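Local coordinates for protein Bse634I restriction endonuclease (Geobacillus stearothermophilus, PDB 1KNV) that is a type II restriction endonuclease that recognises a specific DNA sequence and probably cleaves it with the help of divalent metal ions, at residues S8-E13 and K55-A60; Q37-S42 and N165-E170; E45-L50 and N73-W78; P105-F110 and T142-L147; Y237-E242 and F275-F280. All coordinates share one frame; numbering follows the deposited sequence.

Contact 1. Residues S8-E13 and K55-A60; sequences SNCVEE and KDVVKA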
# COMPACT_ATOMS: atom_id res chain seq x y z
N SER B 8 30.26 -41.46 35.40
CA SER B 8 29.33 -40.73 34.54
C SER B 8 30.05 -40.27 33.28
O SER B 8 31.28 -40.15 33.26
CB SER B 8 28.72 -39.51 35.25
OG SER B 8 27.88 -38.81 34.35
N ASN B 9 29.28 -40.06 32.22
CA ASN B 9 29.82 -39.60 30.94
C ASN B 9 29.30 -38.20 30.63
O ASN B 9 29.41 -37.72 29.50
CB ASN B 9 29.40 -40.56 29.83
CG ASN B 9 30.17 -41.86 29.87
OD1 ASN B 9 29.68 -42.90 29.44
ND2 ASN B 9 31.39 -41.80 30.39
N CYS B 10 28.74 -37.55 31.65
CA CYS B 10 28.20 -36.21 31.49
C CYS B 10 29.30 -35.16 31.55
O CYS B 10 29.03 -33.97 31.64
CB CYS B 10 27.16 -35.94 32.57
SG CYS B 10 27.83 -35.89 34.22
N VAL B 11 30.54 -35.64 31.51
CA VAL B 11 31.73 -34.79 31.52
C VAL B 11 32.82 -35.59 30.79
O VAL B 11 32.84 -36.81 30.86
CB VAL B 11 32.22 -34.44 32.95
CG1 VAL B 11 31.19 -33.58 33.66
CG2 VAL B 11 32.50 -35.70 33.75
N GLU B 12 33.70 -34.89 30.09
CA GLU B 12 34.76 -35.55 29.34
C GLU B 12 36.06 -34.76 29.41
O GLU B 12 36.05 -33.53 29.45
CB GLU B 12 34.30 -35.72 27.88
CG GLU B 12 35.39 -35.95 26.86
CD GLU B 12 34.82 -36.17 25.47
OE1 GLU B 12 33.84 -35.48 25.11
OE2 GLU B 12 35.35 -37.03 24.73
N GLU B 13 37.18 -35.48 29.45
CA GLU B 13 38.49 -34.82 29.50
C GLU B 13 39.07 -34.87 28.11
O GLU B 13 38.90 -35.84 27.37
CB GLU B 13 39.50 -35.51 30.41
CG GLU B 13 38.98 -36.45 31.47
CD GLU B 13 40.13 -37.15 32.18
OE1 GLU B 13 41.28 -37.08 31.67
OE2 GLU B 13 39.89 -37.78 33.23
N LYS B 55 27.68 -31.52 38.51
CA LYS B 55 28.58 -31.01 39.54
C LYS B 55 29.03 -32.12 40.49
O LYS B 55 30.16 -32.12 40.97
CB LYS B 55 27.92 -29.86 40.31
CG LYS B 55 27.79 -28.58 39.49
CD LYS B 55 27.21 -27.45 40.32
CE LYS B 55 27.26 -26.13 39.58
NZ LYS B 55 26.71 -25.00 40.39
N ASP B 56 28.14 -33.07 40.78
CA ASP B 56 28.50 -34.18 41.65
C ASP B 56 29.49 -35.08 40.92
O ASP B 56 30.45 -35.56 41.51
CB ASP B 56 27.28 -34.99 42.06
CG ASP B 56 26.38 -34.24 43.02
OD1 ASP B 56 26.87 -33.29 43.67
OD2 ASP B 56 25.19 -34.62 43.13
N VAL B 57 29.25 -35.30 39.63
CA VAL B 57 30.14 -36.14 38.83
C VAL B 57 31.54 -35.54 38.71
O VAL B 57 32.54 -36.26 38.71
CB VAL B 57 29.55 -36.37 37.43
CG1 VAL B 57 30.58 -37.07 36.54
CG2 VAL B 57 28.28 -37.21 37.54
N VAL B 58 31.62 -34.22 38.59
CA VAL B 58 32.91 -33.56 38.49
C VAL B 58 33.69 -33.81 39.78
O VAL B 58 34.87 -34.13 39.76
CB VAL B 58 32.76 -32.03 38.31
CG1 VAL B 58 34.12 -31.37 38.34
CG2 VAL B 58 32.05 -31.73 37.00
N LYS B 59 33.00 -33.66 40.91
CA LYS B 59 33.60 -33.84 42.22
C LYS B 59 34.05 -35.27 42.46
O LYS B 59 35.15 -35.49 42.97
CB LYS B 59 32.64 -33.40 43.33
CG LYS B 59 33.28 -33.35 44.70
CD LYS B 59 32.40 -32.69 45.76
CE LYS B 59 33.08 -32.75 47.13
NZ LYS B 59 32.32 -32.08 48.24
N ALA B 60 33.22 -36.24 42.10
CA ALA B 60 33.57 -37.64 42.29
C ALA B 60 34.74 -38.06 41.40
O ALA B 60 35.38 -39.07 41.66
CB ALA B 60 32.37 -38.53 42.00

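Contact 2. Residues Q37-S42 and N165-E170; sequences QTPTGS and NKLTHE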
# COMPACT_ATOMS: atom_id res chain seq x y z
N GLN B 37 11.89 -41.86 32.04
CA GLN B 37 10.84 -40.86 31.97
C GLN B 37 11.33 -39.59 31.31
O GLN B 37 12.54 -39.38 31.17
CB GLN B 37 10.34 -40.51 33.37
CG GLN B 37 11.37 -39.75 34.19
CD GLN B 37 10.76 -39.07 35.40
OE1 GLN B 37 10.25 -39.73 36.30
NE2 GLN B 37 10.82 -37.74 35.44
N THR B 38 10.40 -38.74 30.90
CA THR B 38 10.76 -37.46 30.31
C THR B 38 10.58 -36.44 31.42
O THR B 38 9.82 -36.66 32.36
CB THR B 38 9.87 -37.08 29.11
OG1 THR B 38 8.49 -37.29 29.44
CG2 THR B 38 10.24 -37.91 27.88
N PRO B 39 11.29 -35.32 31.34
CA PRO B 39 11.22 -34.25 32.34
C PRO B 39 9.78 -33.83 32.68
O PRO B 39 8.95 -33.67 31.79
CB PRO B 39 12.02 -33.13 31.69
CG PRO B 39 13.08 -33.89 30.92
CD PRO B 39 12.27 -34.99 30.28
N THR B 40 9.50 -33.64 33.97
CA THR B 40 8.17 -33.23 34.40
C THR B 40 8.20 -32.24 35.56
O THR B 40 9.19 -32.15 36.29
CB THR B 40 7.32 -34.45 34.83
OG1 THR B 40 8.00 -35.16 35.89
CG2 THR B 40 7.12 -35.39 33.65
N GLY B 41 7.12 -31.50 35.74
CA GLY B 41 7.07 -30.54 36.82
C GLY B 41 7.79 -29.23 36.54
O GLY B 41 7.60 -28.63 35.48
N SER B 42 8.63 -28.80 37.48
CA SER B 42 9.38 -27.56 37.34
C SER B 42 10.56 -27.65 36.40
O SER B 42 11.45 -28.48 36.59
CB SER B 42 9.89 -27.07 38.70
OG SER B 42 10.61 -25.84 38.58
N ASN B 165 9.08 -41.48 25.64
CA ASN B 165 8.87 -41.80 27.04
C ASN B 165 10.13 -41.76 27.87
O ASN B 165 10.07 -41.84 29.10
CB ASN B 165 8.25 -43.18 27.15
CG ASN B 165 6.92 -43.25 26.47
OD1 ASN B 165 6.48 -44.31 26.04
ND2 ASN B 165 6.25 -42.10 26.37
N LYS B 166 11.27 -41.65 27.20
CA LYS B 166 12.55 -41.59 27.88
C LYS B 166 13.56 -41.05 26.88
O LYS B 166 13.42 -41.26 25.68
CB LYS B 166 12.95 -42.98 28.38
CG LYS B 166 12.75 -44.10 27.36
CD LYS B 166 13.95 -44.25 26.44
CE LYS B 166 15.16 -44.86 27.18
NZ LYS B 166 14.93 -46.27 27.59
N LEU B 167 14.57 -40.35 27.39
CA LEU B 167 15.58 -39.75 26.53
C LEU B 167 16.70 -40.69 26.13
O LEU B 167 17.26 -41.41 26.96
CB LEU B 167 16.15 -38.51 27.21
CG LEU B 167 15.12 -37.47 27.63
CD1 LEU B 167 15.84 -36.24 28.17
CD2 LEU B 167 14.23 -37.10 26.45
N THR B 168 17.03 -40.66 24.84
CA THR B 168 18.10 -41.47 24.26
C THR B 168 18.84 -40.62 23.22
O THR B 168 18.28 -39.63 22.74
CB THR B 168 17.52 -42.75 23.57
OG1 THR B 168 16.84 -42.39 22.36
CG2 THR B 168 16.52 -43.44 24.49
N HIS B 169 20.03 -40.97 22.91
CA HIS B 169 20.82 -40.21 21.91
C HIS B 169 20.03 -40.13 20.61
O HIS B 169 20.12 -39.13 19.89
CB HIS B 169 22.17 -40.88 21.64
CG HIS B 169 23.24 -40.51 22.62
ND1 HIS B 169 24.13 -41.42 23.13
CD2 HIS B 169 23.56 -39.31 23.18
CE1 HIS B 169 24.96 -40.81 23.97
NE2 HIS B 169 24.63 -39.53 24.01
N GLU B 170 19.26 -41.16 20.32
CA GLU B 170 18.48 -41.19 19.10
C GLU B 170 17.23 -40.31 19.07
O GLU B 170 17.06 -39.52 18.13
CB GLU B 170 18.10 -42.63 18.77
CG GLU B 170 17.55 -42.82 17.36
CD GLU B 170 17.15 -44.26 17.08
OE1 GLU B 170 17.60 -45.16 17.82
OE2 GLU B 170 16.38 -44.49 16.11

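Contact 3. Residues E45-L50 and N73-W78; sequences ENLDKL and NTRGTW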
# COMPACT_ATOMS: atom_id res chain seq x y z
N GLU B 45 13.64 -26.67 38.14
CA GLU B 45 14.05 -27.76 39.03
C GLU B 45 14.76 -28.88 38.26
O GLU B 45 15.78 -29.40 38.73
CB GLU B 45 12.83 -28.31 39.79
CG GLU B 45 12.48 -27.55 41.09
CD GLU B 45 11.19 -28.05 41.75
OE1 GLU B 45 10.96 -29.28 41.80
OE2 GLU B 45 10.40 -27.21 42.24
N ASN B 46 14.24 -29.24 37.09
CA ASN B 46 14.87 -30.27 36.27
C ASN B 46 16.26 -29.82 35.81
O ASN B 46 17.19 -30.63 35.71
CB ASN B 46 14.00 -30.58 35.06
CG ASN B 46 12.91 -31.56 35.38
OD1 ASN B 46 13.10 -32.76 35.32
ND2 ASN B 46 11.75 -31.04 35.76
N LEU B 47 16.39 -28.53 35.56
CA LEU B 47 17.65 -27.97 35.09
C LEU B 47 18.68 -27.93 36.22
O LEU B 47 19.83 -28.31 36.02
CB LEU B 47 17.44 -26.57 34.52
CG LEU B 47 16.62 -26.45 33.23
CD1 LEU B 47 16.32 -24.98 32.93
CD2 LEU B 47 17.42 -27.11 32.13
N ASP B 48 18.24 -27.49 37.40
CA ASP B 48 19.12 -27.43 38.58
C ASP B 48 19.61 -28.83 38.89
O ASP B 48 20.79 -29.02 39.18
CB ASP B 48 18.40 -26.86 39.79
CG ASP B 48 18.12 -25.39 39.65
OD1 ASP B 48 18.76 -24.74 38.78
OD2 ASP B 48 17.25 -24.88 40.39
N LYS B 49 18.72 -29.81 38.80
CA LYS B 49 19.06 -31.21 39.06
C LYS B 49 20.15 -31.68 38.13
O LYS B 49 21.14 -32.27 38.56
CB LYS B 49 17.82 -32.08 38.88
CG LYS B 49 18.11 -33.52 38.53
CD LYS B 49 16.80 -34.23 38.20
CE LYS B 49 17.02 -35.66 37.75
NZ LYS B 49 15.72 -36.28 37.34
N LEU B 50 19.96 -31.44 36.84
CA LEU B 50 20.94 -31.82 35.83
C LEU B 50 22.27 -31.14 36.16
O LEU B 50 23.32 -31.77 36.12
CB LEU B 50 20.45 -31.40 34.44
CG LEU B 50 19.41 -32.33 33.78
CD1 LEU B 50 18.63 -31.59 32.72
CD2 LEU B 50 20.12 -33.52 33.17
N ASN B 73 25.63 -22.26 29.68
CA ASN B 73 25.46 -22.70 28.30
C ASN B 73 24.81 -24.08 28.25
O ASN B 73 23.94 -24.33 27.42
CB ASN B 73 26.80 -22.75 27.58
CG ASN B 73 27.36 -21.38 27.27
OD1 ASN B 73 28.47 -21.25 26.78
ND2 ASN B 73 26.57 -20.34 27.56
N THR B 74 25.26 -24.98 29.12
CA THR B 74 24.70 -26.32 29.13
C THR B 74 23.22 -26.32 29.50
O THR B 74 22.44 -27.08 28.94
CB THR B 74 25.48 -27.23 30.10
OG1 THR B 74 26.82 -27.38 29.62
CG2 THR B 74 24.83 -28.59 30.18
N ARG B 75 22.82 -25.46 30.43
CA ARG B 75 21.41 -25.38 30.80
C ARG B 75 20.56 -24.96 29.60
O ARG B 75 19.41 -25.39 29.45
CB ARG B 75 21.20 -24.36 31.93
CG ARG B 75 21.72 -24.79 33.28
CD ARG B 75 21.58 -23.64 34.27
NE ARG B 75 20.20 -23.35 34.65
CZ ARG B 75 19.57 -23.93 35.67
NH1 ARG B 75 20.19 -24.84 36.41
NH2 ARG B 75 18.33 -23.57 35.98
N GLY B 76 21.13 -24.12 28.74
CA GLY B 76 20.43 -23.68 27.54
C GLY B 76 20.21 -24.86 26.61
O GLY B 76 19.11 -25.05 26.10
N THR B 77 21.25 -25.65 26.40
CA THR B 77 21.14 -26.83 25.54
C THR B 77 20.12 -27.80 26.11
O THR B 77 19.38 -28.45 25.36
CB THR B 77 22.47 -27.54 25.43
OG1 THR B 77 23.42 -26.67 24.80
CG2 THR B 77 22.33 -28.81 24.62
N TRP B 78 20.07 -27.91 27.44
CA TRP B 78 19.11 -28.79 28.09
C TRP B 78 17.71 -28.23 27.89
O TRP B 78 16.77 -28.96 27.58
CB TRP B 78 19.41 -28.93 29.59
CG TRP B 78 20.59 -29.79 29.91
CD1 TRP B 78 21.04 -30.88 29.20
CD2 TRP B 78 21.46 -29.67 31.03
NE1 TRP B 78 22.13 -31.44 29.82
CE2 TRP B 78 22.41 -30.71 30.95
CE3 TRP B 78 21.53 -28.78 32.11
CZ2 TRP B 78 23.41 -30.89 31.90
CZ3 TRP B 78 22.53 -28.95 33.05
CH2 TRP B 78 23.46 -29.99 32.94

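Contact 4. Residues P105-F110 and T142-L147; sequences PNVKTF and TSNPDL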
# COMPACT_ATOMS: atom_id res chain seq x y z
N PRO B 105 17.41 -24.29 15.42
CA PRO B 105 18.75 -23.92 15.87
C PRO B 105 18.92 -22.45 15.50
O PRO B 105 17.96 -21.81 15.07
CB PRO B 105 19.65 -24.82 15.04
CG PRO B 105 18.94 -24.83 13.73
CD PRO B 105 17.48 -25.01 14.13
N ASN B 106 20.12 -21.90 15.65
CA ASN B 106 20.32 -20.50 15.29
C ASN B 106 20.40 -20.36 13.77
O ASN B 106 20.74 -21.31 13.07
CB ASN B 106 21.58 -19.94 15.94
CG ASN B 106 22.79 -20.08 15.05
OD1 ASN B 106 23.19 -21.19 14.71
ND2 ASN B 106 23.37 -18.94 14.66
N VAL B 107 20.10 -19.16 13.26
CA VAL B 107 20.10 -18.90 11.82
C VAL B 107 21.37 -19.31 11.07
O VAL B 107 21.32 -19.69 9.90
CB VAL B 107 19.79 -17.41 11.55
CG1 VAL B 107 20.97 -16.55 11.98
CG2 VAL B 107 19.45 -17.21 10.08
N LYS B 108 22.52 -19.24 11.74
CA LYS B 108 23.76 -19.60 11.08
C LYS B 108 23.90 -21.11 10.90
O LYS B 108 24.51 -21.57 9.94
CB LYS B 108 24.94 -19.04 11.86
CG LYS B 108 24.94 -17.52 11.87
CD LYS B 108 26.21 -16.96 12.49
CE LYS B 108 26.20 -15.44 12.52
NZ LYS B 108 27.40 -14.87 13.22
N THR B 109 23.32 -21.87 11.82
CA THR B 109 23.35 -23.32 11.73
C THR B 109 22.43 -23.78 10.60
O THR B 109 22.82 -24.58 9.75
CB THR B 109 22.86 -23.95 13.04
OG1 THR B 109 23.74 -23.58 14.10
CG2 THR B 109 22.79 -25.47 12.92
N PHE B 110 21.21 -23.26 10.60
CA PHE B 110 20.23 -23.61 9.59
C PHE B 110 19.19 -22.51 9.52
O PHE B 110 18.33 -22.43 10.39
CB PHE B 110 19.55 -24.93 9.96
CG PHE B 110 18.61 -25.45 8.90
CD1 PHE B 110 19.04 -26.38 7.96
CD2 PHE B 110 17.29 -25.00 8.83
CE1 PHE B 110 18.18 -26.86 6.99
CE2 PHE B 110 16.42 -25.48 7.86
CZ PHE B 110 16.87 -26.41 6.94
N THR B 142 17.34 -11.66 8.29
CA THR B 142 16.35 -12.36 9.09
C THR B 142 17.04 -13.25 10.12
O THR B 142 18.24 -13.50 10.03
CB THR B 142 15.42 -13.21 8.19
OG1 THR B 142 16.20 -14.13 7.43
CG2 THR B 142 14.63 -12.31 7.23
N SER B 143 16.28 -13.72 11.10
CA SER B 143 16.81 -14.60 12.13
C SER B 143 15.86 -15.78 12.31
O SER B 143 14.83 -15.86 11.64
CB SER B 143 16.96 -13.85 13.46
OG SER B 143 15.71 -13.32 13.87
N ASN B 144 16.22 -16.70 13.20
CA ASN B 144 15.41 -17.89 13.46
C ASN B 144 14.62 -17.86 14.74
O ASN B 144 15.17 -17.63 15.81
CB ASN B 144 16.30 -19.13 13.55
CG ASN B 144 16.69 -19.66 12.22
OD1 ASN B 144 16.55 -18.99 11.20
ND2 ASN B 144 17.22 -20.87 12.21
N PRO B 145 13.30 -18.08 14.64
CA PRO B 145 12.51 -18.11 15.87
C PRO B 145 12.97 -19.43 16.50
O PRO B 145 13.38 -20.34 15.77
CB PRO B 145 11.07 -18.17 15.36
CG PRO B 145 11.21 -18.89 14.08
CD PRO B 145 12.44 -18.26 13.47
N ASP B 146 12.92 -19.54 17.82
CA ASP B 146 13.39 -20.76 18.47
C ASP B 146 12.42 -21.91 18.26
O ASP B 146 12.80 -23.08 18.32
CB ASP B 146 13.58 -20.51 19.96
CG ASP B 146 14.62 -19.44 20.24
OD1 ASP B 146 15.76 -19.55 19.73
OD2 ASP B 146 14.30 -18.48 20.97
N LEU B 147 11.17 -21.58 17.98
CA LEU B 147 10.16 -22.60 17.79
C LEU B 147 9.23 -22.23 16.64
O LEU B 147 8.78 -21.09 16.53
CB LEU B 147 9.36 -22.71 19.08
CG LEU B 147 8.32 -23.77 19.35
CD1 LEU B 147 9.04 -25.08 19.24
CD2 LEU B 147 7.68 -23.58 20.73
O HOH W 1 17.33 -20.33 17.75
O HOH W 2 18.93 -16.86 14.87

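Contact 5. Residues Y237-E242 and F275-F280; sequences YGASSE and FSLTSF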
# COMPACT_ATOMS: atom_id res chain seq x y z
N TYR B 237 5.26 -15.16 18.76
CA TYR B 237 5.12 -15.14 20.22
C TYR B 237 6.44 -15.15 20.99
O TYR B 237 7.49 -15.52 20.47
CB TYR B 237 4.32 -16.35 20.68
CG TYR B 237 2.95 -16.46 20.08
CD1 TYR B 237 1.86 -15.81 20.66
CD2 TYR B 237 2.74 -17.21 18.93
CE1 TYR B 237 0.59 -15.90 20.10
CE2 TYR B 237 1.48 -17.31 18.36
CZ TYR B 237 0.41 -16.65 18.95
OH TYR B 237 -0.84 -16.77 18.39
N GLY B 238 6.35 -14.74 22.24
CA GLY B 238 7.50 -14.75 23.11
C GLY B 238 7.16 -15.64 24.29
O GLY B 238 6.00 -15.73 24.69
N ALA B 239 8.16 -16.32 24.84
CA ALA B 239 7.98 -17.18 26.01
C ALA B 239 9.17 -16.92 26.93
O ALA B 239 10.32 -17.13 26.53
CB ALA B 239 7.95 -18.64 25.60
N SER B 240 8.90 -16.46 28.14
CA SER B 240 9.94 -16.17 29.12
C SER B 240 10.04 -17.30 30.13
O SER B 240 9.04 -17.97 30.42
CB SER B 240 9.63 -14.87 29.86
OG SER B 240 10.60 -14.62 30.88
N SER B 241 11.23 -17.53 30.68
CA SER B 241 11.40 -18.57 31.68
C SER B 241 11.11 -18.02 33.08
O SER B 241 11.16 -18.76 34.07
CB SER B 241 12.80 -19.17 31.61
OG SER B 241 12.91 -20.04 30.50
N GLU B 242 10.80 -16.73 33.15
CA GLU B 242 10.48 -16.04 34.40
C GLU B 242 9.06 -15.51 34.30
O GLU B 242 8.54 -15.34 33.21
CB GLU B 242 11.42 -14.85 34.63
CG GLU B 242 12.89 -15.20 34.82
CD GLU B 242 13.13 -16.07 36.04
OE1 GLU B 242 12.60 -15.73 37.12
OE2 GLU B 242 13.84 -17.08 35.93
N PHE B 275 4.37 -15.54 26.85
CA PHE B 275 4.07 -16.64 27.75
C PHE B 275 5.13 -16.75 28.84
O PHE B 275 6.25 -16.25 28.69
CB PHE B 275 4.01 -17.95 26.96
CG PHE B 275 2.92 -17.99 25.92
CD1 PHE B 275 1.60 -18.25 26.29
CD2 PHE B 275 3.20 -17.73 24.58
CE1 PHE B 275 0.58 -18.26 25.34
CE2 PHE B 275 2.19 -17.74 23.63
CZ PHE B 275 0.88 -18.01 24.00
N SER B 276 4.75 -17.40 29.93
CA SER B 276 5.65 -17.61 31.05
C SER B 276 5.74 -19.12 31.21
O SER B 276 4.73 -19.79 31.45
CB SER B 276 5.07 -16.97 32.31
OG SER B 276 5.98 -17.10 33.39
N LEU B 277 6.93 -19.67 31.05
CA LEU B 277 7.10 -21.11 31.17
C LEU B 277 7.78 -21.49 32.47
O LEU B 277 8.99 -21.31 32.63
CB LEU B 277 7.90 -21.63 29.97
CG LEU B 277 7.30 -21.33 28.60
CD1 LEU B 277 8.30 -21.71 27.52
CD2 LEU B 277 6.01 -22.09 28.42
N THR B 278 7.01 -22.03 33.41
CA THR B 278 7.57 -22.44 34.70
C THR B 278 7.60 -23.95 34.76
O THR B 278 8.61 -24.55 35.13
CB THR B 278 6.73 -21.91 35.88
OG1 THR B 278 6.63 -20.48 35.81
CG2 THR B 278 7.38 -22.28 37.20
N SER B 279 6.49 -24.55 34.38
CA SER B 279 6.35 -26.00 34.39
C SER B 279 6.24 -26.48 32.98
O SER B 279 6.02 -25.69 32.07
CB SER B 279 5.07 -26.40 35.14
OG SER B 279 3.91 -25.94 34.46
N PHE B 280 6.38 -27.78 32.79
CA PHE B 280 6.25 -28.34 31.46
C PHE B 280 4.83 -28.21 30.98
O PHE B 280 4.56 -28.17 29.78
CB PHE B 280 6.69 -29.79 31.46
CG PHE B 280 8.15 -29.95 31.58
CD1 PHE B 280 8.77 -29.79 32.81
CD2 PHE B 280 8.93 -30.13 30.45
CE1 PHE B 280 10.15 -29.81 32.91
CE2 PHE B 280 10.30 -30.15 30.53
CZ PHE B 280 10.92 -29.99 31.77
O HOH W 3 12.07 -22.21 31.64

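Contact 1. Residues S8-E13 and K55-A60
V57 presents both of its methyl groups to the segment S8-E13, and most of the buried surface gathers round this one fork. CG1 lies anti to the backbone N (chi1 171°), and it meets two partners: S8 CB at 3.3 Å from V57 CG1, and V11 CG2 at 3.7 Å from the same methyl. The other branch, V57 CG2, is equally close to S8 CB, again 3.3 Å, so that S8 CB sits tightly against both V57 methyls. V11 contributes its two methyls to two different helix residues. Its side chain slides past V57 in the opposite direction but crosses V58 at about a right angle, with V11 CG1 3.9 Å from V58 CG2. An alanine in place of V57 would remove both branches and would probably open a gap beside S8 CB and leave V11 CG2 without its V57 partner. C10, two residues after S8, donates its N-H to S8 OG in an apparent ST turn, although the modelled place of that oxygen is doubtful; E32 is also bonded to it. V54 of the same helix also touches C10 and V11. The result is an example of loop-and-strand packing on a helix: the loop leading into the two-stranded antiparallel hairpin 11-16/19-24, with its first strand residue V11, packs on the C-terminal end of helix 43-60 through small side chains.

Contact 2. Residues Q37-S42 and N165-E170
The flat peptide group that joins N165 to K166 carries the T38 methyl above it: T38 CG2 stands over the carbonyl carbon, 3.9 Å from N165 C. At the oxygen end of the same group lies the backbone of Q37. This is packing of one irregular connection on another, the linker between helices 26-33 and 43-60 meeting the approach to helix 169-176, and it shows how loops without a shared ladder of hydrogen bonds can still pack without cross-bonds. T38 reaches the peptide because its CG2 is anti to the carbonyl carbon and beside the backbone N, while OG1 takes the place between the two (chi1 47°).

Beside this peptide contact the interface turns apolar. The L167 side chain does not set out straight at the linker, but the two methyls at its tip reach it: L167 CD2 is 4.3 Å from T38 CG2, and L167 CD1 is the same 4.3 Å from P39 CD. These are loose contacts, completed by neighbours, since I85 of helix 68-93 touches both T38 and L167, and Y34 touches both P39 and L167. K166 adds its CB, 4.0 Å from Q37 N, while its chain folds back through three bends to a weak bond between NZ and H35 O. Further on, T168 is the N-cap of helix 169-176, and N171 OD1 accepts from T168 N, consistent with a capping box.

Between the two backbones the closest approach is a CA-H...O contact, in which Q37 CA lies 3.1 Å from N165 O with an angle of 128° at the hydrogen.

Contact 3. Residues E45-L50 and N73-W78
D48 OD1 receives both terminal nitrogens of R75: a salt-bridge hydrogen bond of 2.8 Å from R75 NH1 to D48 OD1, through the anti lone pair of the oxygen, and a weak one of 3.1 Å from R75 NH2 to that same atom. The two flat groups are not coplanar, the carboxylate and guanidinium being turned 37° apart. The R75 chain is bent at chi3 (71°). L47 CB lies over one face of the R75 guanidinium, 3.3 Å above the plane and offset toward the rim. E51 OE2, about one turn after D48 in helix 43-60, forms a second salt bridge with R75 NH1.

The deeper half of the interface is apolar. L47 CD2 touches W78 CB at 3.7 Å, while L50 lies over the indole: L50 CB is 3.5 Å from the centroid of the six-membered ring of W78, a CH-pi contact over the face. The opposite face is covered by T74 CG2 from W78's own helix, which leaves the ring sandwiched. Its NE1 is satisfied by P26 O. M82 of helix 68-93 packs on L47 and L50 as well.

Helices 43-60 and 68-93 meet here with their local axes 10.2 Å apart and at 129° between their directions. The chemistry is graded, with buried leucines and an indole inside and an ion pair toward the partly exposed side; the two acidic neighbours would probably stabilise the charge of R75 and restrain its swing.

Contact 4. Residues P105-F110 and T142-L147
Just ahead of D146, a ligand of the calcium site known for this protein, the carboxamide of N144 reaches across to the loop P105-F110 and ties its two ends together. The setting is consistent with the active-site region of a nuclease of the PDDEXK clan; no calcium is bound to this chain. N144 ND2 gives one hydrogen bond to F110 O, 2.6 Å long, and another to P105 O at 3.1 Å. Both acceptors lie close to the amide plane of N144, although the nitrogen stands well above the carbonyl plane of P105. The group is carried to the loop by CG lying anti to the carbonyl carbon (chi1 -80°). Its remaining polar atom is used too, N144 OD1 accepting from F112 N.

V107 packs over one face of this amide, its CG2 3.6 Å from N144 OD1. Between the backbones a water accepts from both V107 N, at 3.0 Å, and N144 N, at 3.2 Å. A second water lies 2.6 Å from D146 OD1, to which it probably donates, and makes at most a weak bond to P105 O; D146 OD2 is held by L197 N. Within the loop, N106 OD1 accepts from T109 N in an Asx motif that shapes the turn.

With both N-H groups and the oxygen of one side chain committed, rotation of the N144 amide is likely to be costly, and the chain leading into the metal ligand is thereby tied to a loop that has little regular structure of its own.

Contact 5. Residues Y237-E242 and F275-F280
F275 and L277 both meet the small methyl of A239 where two parallel strands, 235-240 and 273-276, lie side by side in a beta-alpha-beta unit of the mixed sheet. A239 CB is a low bump beside which L277 CD1 settles at 3.6 Å, while F275 CB, on the same face, stands 4.2 Å from that A239 methyl. The phenyl ring of F275 occupies the angle between the G238 backbone and the Y237 side chain. F275 CD2 comes within 3.4 Å of G238 O, and F275 CE2 lies 3.6 Å from Y237 CD1. The two rings meet obliquely, with planes at 48°, while Y237 CB sits in plane at the edge of the F275 ring. M286 of helix 281-291 packs on both A239 and F275, and I43 of helix 43-60 touches L277. An alanine in place of F275 would keep CB beside A239 but lose the ring, probably leaving the flank of Y237 with a gap and its ring freer to turn.

The backbones are joined by the parallel ladder. F275 N donates to G238 O over 2.7 Å, and S240 N returns a bond of equal length to F275 O. S240 OG accepts from E242 N in an ST turn just past the strand. The ladder finishes with the straightest of the three bonds, from L277 N to S240 O, 2.8 Å long with an N-H...O angle of 175°.

How the contacts relate
Contacts 1 and 3 are buried and share helix 43-60, yet contact 1 is wholly apolar across the interface whereas contact 3 adds an ion pair at its partly exposed side. Contacts 2, 4 and 5 are only partly buried. Contact 5 relies on regular strand hydrogen bonds, contact 4 on one asparagine and waters near the metal site, and contact 2 on van der Waals and CA-H...O approaches. Three of them adjoin: N46 ND2 of contact 3 probably bonds to T40 O of contact 2, while F280 of contact 5 packs on P39 and probably gives its N-H to G41 O. Contact 1 is the most peripheral, its centre about 28 Å from the centre of the chain, against about 8 Å for contact 4.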